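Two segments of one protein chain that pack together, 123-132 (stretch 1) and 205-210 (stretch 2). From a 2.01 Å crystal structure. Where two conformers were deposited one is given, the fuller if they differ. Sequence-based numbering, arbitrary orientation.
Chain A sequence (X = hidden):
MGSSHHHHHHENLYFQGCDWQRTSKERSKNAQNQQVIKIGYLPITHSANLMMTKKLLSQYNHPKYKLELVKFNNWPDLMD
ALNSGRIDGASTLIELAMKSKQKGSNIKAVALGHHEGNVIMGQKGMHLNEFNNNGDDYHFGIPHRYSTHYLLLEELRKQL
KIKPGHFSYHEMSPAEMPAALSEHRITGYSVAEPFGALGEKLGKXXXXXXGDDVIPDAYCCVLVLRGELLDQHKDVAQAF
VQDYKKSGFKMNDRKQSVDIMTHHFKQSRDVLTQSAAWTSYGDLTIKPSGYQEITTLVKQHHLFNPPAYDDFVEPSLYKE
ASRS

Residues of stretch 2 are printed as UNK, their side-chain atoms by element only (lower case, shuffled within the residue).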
ATOM      1  N   GLN A 123     -16.964 -13.037   5.154  1.00 30.13           N
ATOM      2  CA  GLN A 123     -17.499 -13.421   6.449  1.00 32.14           C
ATOM      3  C   GLN A 123     -17.125 -14.856   6.734  1.00 34.18           C
ATOM      4  O   GLN A 123     -16.853 -15.632   5.812  1.00 33.07           O
ATOM      5  CB  GLN A 123     -19.030 -13.310   6.464  1.00 33.13           C
ATOM      6  CG  GLN A 123     -19.526 -11.894   6.379  1.00 35.39           C
ATOM      7  CD  GLN A 123     -21.035 -11.810   6.219  1.00 40.95           C
ATOM      8  OE1 GLN A 123     -21.717 -12.832   6.202  1.00 48.70           O
ATOM      9  NE2 GLN A 123     -21.564 -10.582   6.099  1.00 38.88           N
ATOM     10  N   LYS A 124     -17.149 -15.198   8.016  1.00 35.58           N
ATOM     11  CA  LYS A 124     -16.865 -16.530   8.497  1.00 38.00           C
ATOM     12  C   LYS A 124     -17.662 -17.594   7.743  1.00 39.51           C
ATOM     13  O   LYS A 124     -18.873 -17.450   7.555  1.00 40.18           O
ATOM     14  CB  LYS A 124     -17.246 -16.568   9.975  1.00 40.03           C
ATOM     15  CG  LYS A 124     -17.152 -17.898  10.660  1.00 44.34           C
ATOM     16  CD  LYS A 124     -17.723 -17.768  12.068  1.00 49.11           C
ATOM     17  CE  LYS A 124     -17.571 -19.038  12.870  1.00 50.74           C
ATOM     18  NZ  LYS A 124     -18.050 -18.832  14.268  1.00 54.55           N
ATOM     19  N   GLY A 125     -16.976 -18.652   7.302  1.00 40.59           N
ATOM     20  CA  GLY A 125     -17.610 -19.788   6.592  1.00 41.54           C
ATOM     21  C   GLY A 125     -18.130 -19.568   5.168  1.00 41.66           C
ATOM     22  O   GLY A 125     -18.784 -20.448   4.594  1.00 43.51           O
HETATM   23  N   MSE A 126     -17.851 -18.407   4.593  1.00 39.73           N
HETATM   24  CA  MSE A 126     -18.292 -18.094   3.241  1.00 40.90           C
HETATM   25  C   MSE A 126     -17.368 -18.794   2.244  1.00 40.24           C
HETATM   26  O   MSE A 126     -16.195 -18.975   2.514  1.00 39.79           O
HETATM   27  CB  MSE A 126     -18.270 -16.576   3.061  1.00 39.27           C
HETATM   28  CG  MSE A 126     -18.844 -16.040   1.792  1.00 45.29           C
HETATM   29 SE   MSE A 126     -18.851 -14.080   1.938  1.00 52.77          SE
HETATM   30  CE  MSE A 126     -20.350 -13.908   3.181  1.00 52.19           C
ATOM     31  N   HIS A 127     -17.921 -19.218   1.114  0.50 41.63           N
ATOM     32  CA  HIS A 127     -17.137 -19.872   0.072  0.50 42.04           C
ATOM     33  C   HIS A 127     -17.258 -19.029  -1.186  0.50 41.25           C
ATOM     34  O   HIS A 127     -18.285 -18.400  -1.409  0.50 41.06           O
ATOM     35  CB  HIS A 127     -17.664 -21.281  -0.193  0.50 43.39           C
ATOM     36  CG  HIS A 127     -17.838 -22.107   1.046  0.50 46.01           C
ATOM     37  ND1 HIS A 127     -16.790 -22.761   1.659  0.50 46.48           N
ATOM     38  CD2 HIS A 127     -18.940 -22.396   1.778  0.50 47.31           C
ATOM     39  CE1 HIS A 127     -17.239 -23.408   2.720  0.50 47.32           C
ATOM     40  NE2 HIS A 127     -18.540 -23.206   2.813  0.50 48.90           N
ATOM     41  N   LEU A 128     -16.216 -19.007  -2.008  1.00 40.80           N
ATOM     42  CA  LEU A 128     -16.254 -18.228  -3.255  1.00 41.08           C
ATOM     43  C   LEU A 128     -17.454 -18.585  -4.150  1.00 43.44           C
ATOM     44  O   LEU A 128     -17.939 -17.731  -4.902  1.00 41.82           O
ATOM     45  CB  LEU A 128     -14.944 -18.359  -4.022  1.00 40.66           C
ATOM     46  CG  LEU A 128     -13.843 -17.503  -3.414  1.00 40.65           C
ATOM     47  CD1 LEU A 128     -12.472 -17.843  -3.996  1.00 44.20           C
ATOM     48  CD2 LEU A 128     -14.190 -16.025  -3.618  1.00 39.47           C
ATOM     49  N   ASN A 129     -17.942 -19.828  -4.037  1.00 45.62           N
ATOM     50  CA  ASN A 129     -19.115 -20.293  -4.789  1.00 48.42           C
ATOM     51  C   ASN A 129     -20.415 -19.704  -4.251  1.00 49.27           C
ATOM     52  O   ASN A 129     -21.467 -19.891  -4.835  1.00 50.44           O
ATOM     53  CB  ASN A 129     -19.222 -21.810  -4.718  1.00 50.33           C
ATOM     54  CG  ASN A 129     -18.001 -22.513  -5.270  1.00 53.93           C
ATOM     55  OD1 ASN A 129     -17.655 -23.607  -4.823  1.00 61.94           O
ATOM     56  ND2 ASN A 129     -17.331 -21.884  -6.232  1.00 54.34           N
ATOM     57  N   GLU A 130     -20.337 -19.010  -3.127  1.00 49.83           N
ATOM     58  CA  GLU A 130     -21.506 -18.407  -2.500  1.00 50.89           C
ATOM     59  C   GLU A 130     -22.000 -17.285  -3.407  1.00 49.28           C
ATOM     60  O   GLU A 130     -23.195 -17.092  -3.572  1.00 49.36           O
ATOM     61  CB  GLU A 130     -21.131 -17.783  -1.144  1.00 50.95           C
ATOM     62  CG  GLU A 130     -22.043 -18.160   0.005  1.00 56.30           C
ATOM     63  CD  GLU A 130     -21.706 -19.540   0.561  1.00 59.97           C
ATOM     64  OE1 GLU A 130     -20.511 -19.898   0.571  1.00 59.74           O
ATOM     65  OE2 GLU A 130     -22.626 -20.257   1.010  1.00 65.92           O
ATOM     66  N   PHE A 131     -21.056 -16.556  -3.999  1.00 46.14           N
ATOM     67  CA  PHE A 131     -21.381 -15.396  -4.828  1.00 45.57           C
ATOM     68  C   PHE A 131     -22.144 -15.740  -6.113  1.00 46.50           C
ATOM     69  O   PHE A 131     -21.729 -16.604  -6.885  1.00 45.61           O
ATOM     70  CB  PHE A 131     -20.112 -14.612  -5.153  1.00 43.58           C
ATOM     71  CG  PHE A 131     -19.404 -14.076  -3.937  1.00 43.67           C
ATOM     72  CD1 PHE A 131     -19.789 -12.867  -3.370  1.00 44.39           C
ATOM     73  CD2 PHE A 131     -18.361 -14.777  -3.354  1.00 44.45           C
ATOM     74  CE1 PHE A 131     -19.141 -12.370  -2.242  1.00 44.84           C
ATOM     75  CE2 PHE A 131     -17.703 -14.282  -2.233  1.00 45.20           C
ATOM     76  CZ  PHE A 131     -18.092 -13.080  -1.675  1.00 44.68           C
ATOM     77  N   ASN A 132     -23.264 -15.049  -6.325  1.00 42.80           N
ATOM     78  CA  ASN A 132     -24.103 -15.267  -7.500  1.00 44.22           C
ATOM     79  C   ASN A 132     -24.852 -13.992  -7.889  1.00 44.46           C
ATOM     80  O   ASN A 132     -24.795 -12.990  -7.173  1.00 43.83           O
ATOM     81  CB  ASN A 132     -25.084 -16.397  -7.213  1.00 45.66           C
ATOM     82  CG  ASN A 132     -26.001 -16.090  -6.036  1.00 47.22           C
ATOM     83  OD1 ASN A 132     -26.788 -15.144  -6.077  1.00 47.44           O
ATOM     84  ND2 ASN A 132     -25.920 -16.913  -4.990  1.00 47.98           N
ATOM     85  N   UNK A 205     -13.687 -13.614  10.398  1.00 44.48           N
ATOM     86  CA  UNK A 205     -13.327 -13.238   9.041  1.00 40.17           C
ATOM     87  C   UNK A 205     -12.618 -14.425   8.399  1.00 37.88           C
ATOM     88  O   UNK A 205     -11.903 -15.157   9.073  1.00 36.87           O
ATOM     89  N   UNK A 206     -12.826 -14.626   7.105  1.00 35.08           N
ATOM     90  CA  UNK A 206     -12.201 -15.726   6.373  1.00 34.86           C
ATOM     91  C   UNK A 206     -11.454 -15.176   5.172  1.00 32.44           C
ATOM     92  O   UNK A 206     -11.969 -14.299   4.469  1.00 29.92           O
ATOM     93  c   UNK A 206     -13.272 -20.073   3.874  1.00 43.18           C
ATOM     94  n   UNK A 206     -14.247 -21.209   3.790  1.00 42.66           N
ATOM     95  c   UNK A 206     -12.736 -17.862   5.012  1.00 39.56           C
ATOM     96  c   UNK A 206     -13.270 -16.729   5.910  1.00 36.03           C
ATOM     97  c   UNK A 206     -13.807 -18.920   4.738  1.00 42.65           C
ATOM     98  N   UNK A 207     -10.239 -15.673   4.945  1.00 31.84           N
ATOM     99  CA  UNK A 207      -9.438 -15.249   3.798  1.00 31.14           C
ATOM    100  C   UNK A 207      -9.943 -15.952   2.557  1.00 31.11           C
ATOM    101  O   UNK A 207      -9.836 -17.174   2.442  1.00 33.26           O
ATOM    102  c   UNK A 207      -7.142 -15.035   2.765  1.00 29.54           C
ATOM    103  o   UNK A 207      -7.477 -14.942   5.174  1.00 31.85           O
ATOM    104  c   UNK A 207      -7.953 -15.563   3.973  1.00 31.76           C
ATOM    105  N   UNK A 208     -10.520 -15.192   1.638  1.00 29.74           N
ATOM    106  CA  UNK A 208     -11.052 -15.776   0.411  1.00 30.49           C
ATOM    107  C   UNK A 208     -10.014 -15.846  -0.691  1.00 30.72           C
ATOM    108  O   UNK A 208      -9.982 -16.815  -1.435  1.00 31.42           O
ATOM    109  c   UNK A 208     -12.255 -14.990  -0.083  1.00 30.59           C
ATOM    110  c   UNK A 208     -14.524 -14.089   0.301  1.00 28.75           C
ATOM    111  c   UNK A 208     -13.466 -15.012   0.845  1.00 31.05           C
ATOM    112  c   UNK A 208     -13.973 -16.430   0.965  1.00 33.30           C
ATOM    113  N   UNK A 209      -9.141 -14.844  -0.774  1.00 29.70           N
ATOM    114  CA  UNK A 209      -8.184 -14.793  -1.862  1.00 31.14           C
ATOM    115  C   UNK A 209      -7.015 -13.866  -1.527  1.00 30.35           C
ATOM    116  O   UNK A 209      -7.181 -12.886  -0.798  1.00 28.70           O
ATOM    117  n   UNK A 209      -9.305 -18.247  -5.882  1.00 42.78           N
ATOM    118  c   UNK A 209      -9.152 -16.205  -4.496  1.00 41.59           C
ATOM    119  c   UNK A 209      -8.941 -14.221  -3.078  1.00 32.24           C
ATOM    120  c   UNK A 209      -8.622 -14.810  -4.401  1.00 37.90           C
ATOM    121  c   UNK A 209      -8.926 -16.796  -5.863  1.00 44.95           C
ATOM    122  N   UNK A 210      -5.822 -14.205  -2.000  1.00 30.28           N
ATOM    123  CA  UNK A 210      -4.706 -13.291  -1.909  1.00 30.58           C
ATOM    124  C   UNK A 210      -4.676 -12.495  -3.222  1.00 30.14           C
ATOM    125  O   UNK A 210      -5.120 -12.977  -4.254  1.00 30.40           O
ATOM    126  c   UNK A 210      -3.220 -14.369  -0.173  1.00 34.52           C
ATOM    127  n   UNK A 210      -2.924 -14.400   2.001  1.00 43.78           N
ATOM    128  n   UNK A 210      -3.470 -15.624   0.331  1.00 39.66           N
ATOM    129  c   UNK A 210      -3.388 -14.022  -1.618  1.00 32.18           C
ATOM    130  c   UNK A 210      -2.892 -13.595   0.889  1.00 39.66           C
ATOM    131  c   UNK A 210      -3.275 -15.620   1.636  1.00 41.07           C
TER

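Position 205 has backbone atoms and nothing beyond CA, so it is glycine, Gly-205. Its CA lies 4.4 Å from N of Lys-124, and these two residues form one of the closest backbone approaches between the segments, with CA atoms 4.9 Å apart. A CB built here would point away from stretch 1 and meet nothing of it, so this contact does not itself demand glycine; the bare backbone simply lies beside the start of the turn.

Position 206 carries four carbons in an unbranched row ending in one nitrogen. The row leaves the backbone toward stretch 1: its CB is 3.7 Å from O of Gln-123, and its terminal nitrogen lies 3.2 Å from O of Met-126. Four carbons and a terminal amine define lysine, Lys-206. All four chi angles are t, so the chain is fully extended and runs along the type II turn from Gln-123 to Met-126, with CD 4.1 Å from N of Gly-125. This reach lets NZ donate a weak hydrogen bond to O of Met-126. The same NZ approaches ND1 of His-127 obliquely at 3.7 Å. A long aliphatic stem with a polar tip suits a path over exposed backbone that ends at a carbonyl.

Position 207 has one carbon bearing one oxygen and one carbon, a short branched side chain that touches nothing on stretch 1. This is threonine, Thr-207. Its side chain lies out of reach of stretch 1, and its OG1 is hydrogen-bonded elsewhere in the structure; branching at CB is also well tolerated in a strand.

Position 208 has four carbons, forked at the second, and no polar atom. The side chain points toward stretch 1, where its CB lies 4.2 Å from CD2 of Leu-128. This is leucine, Leu-208. Its CD1 meets the edge of the Phe-131 ring, 4.1 Å from CE2, while CD2 lies 3.7 Å from O of Met-126. A compact, forked hydrocarbon can thus touch several surfaces at once.

Position 209 again shows four carbons in a row and a terminal nitrogen. Its CB points sideways, but the chain's end comes nearer, the nitrogen reaching 3.7 Å from CD1 of Leu-128. It is lysine, Lys-209. The contact is with a methyl group, so its charge finds no partner on stretch 1; the flexible chain skirts the leucine.

Position 210 has one carbon followed by a five-membered ring of three carbons and two nitrogens, and touches nothing on stretch 1. The ring is that of histidine, His-210, which lies out of reach of this contact.

The contact rests on two side chains of the strand, Lys-206 and Leu-208, both pointing toward stretch 1. Stretch 1 is held in shape by its own bonds, among them Met-126 N to Gln-123 O (3.2 Å) and His-127 N to Glu-130 OE1 (2.7 Å). Lys-206 spans the turn, while Leu-208 packs against Leu-128 and Phe-131, joining a weak polar tether to apolar packing.

Stretch 2 (205-210) GKTLKH
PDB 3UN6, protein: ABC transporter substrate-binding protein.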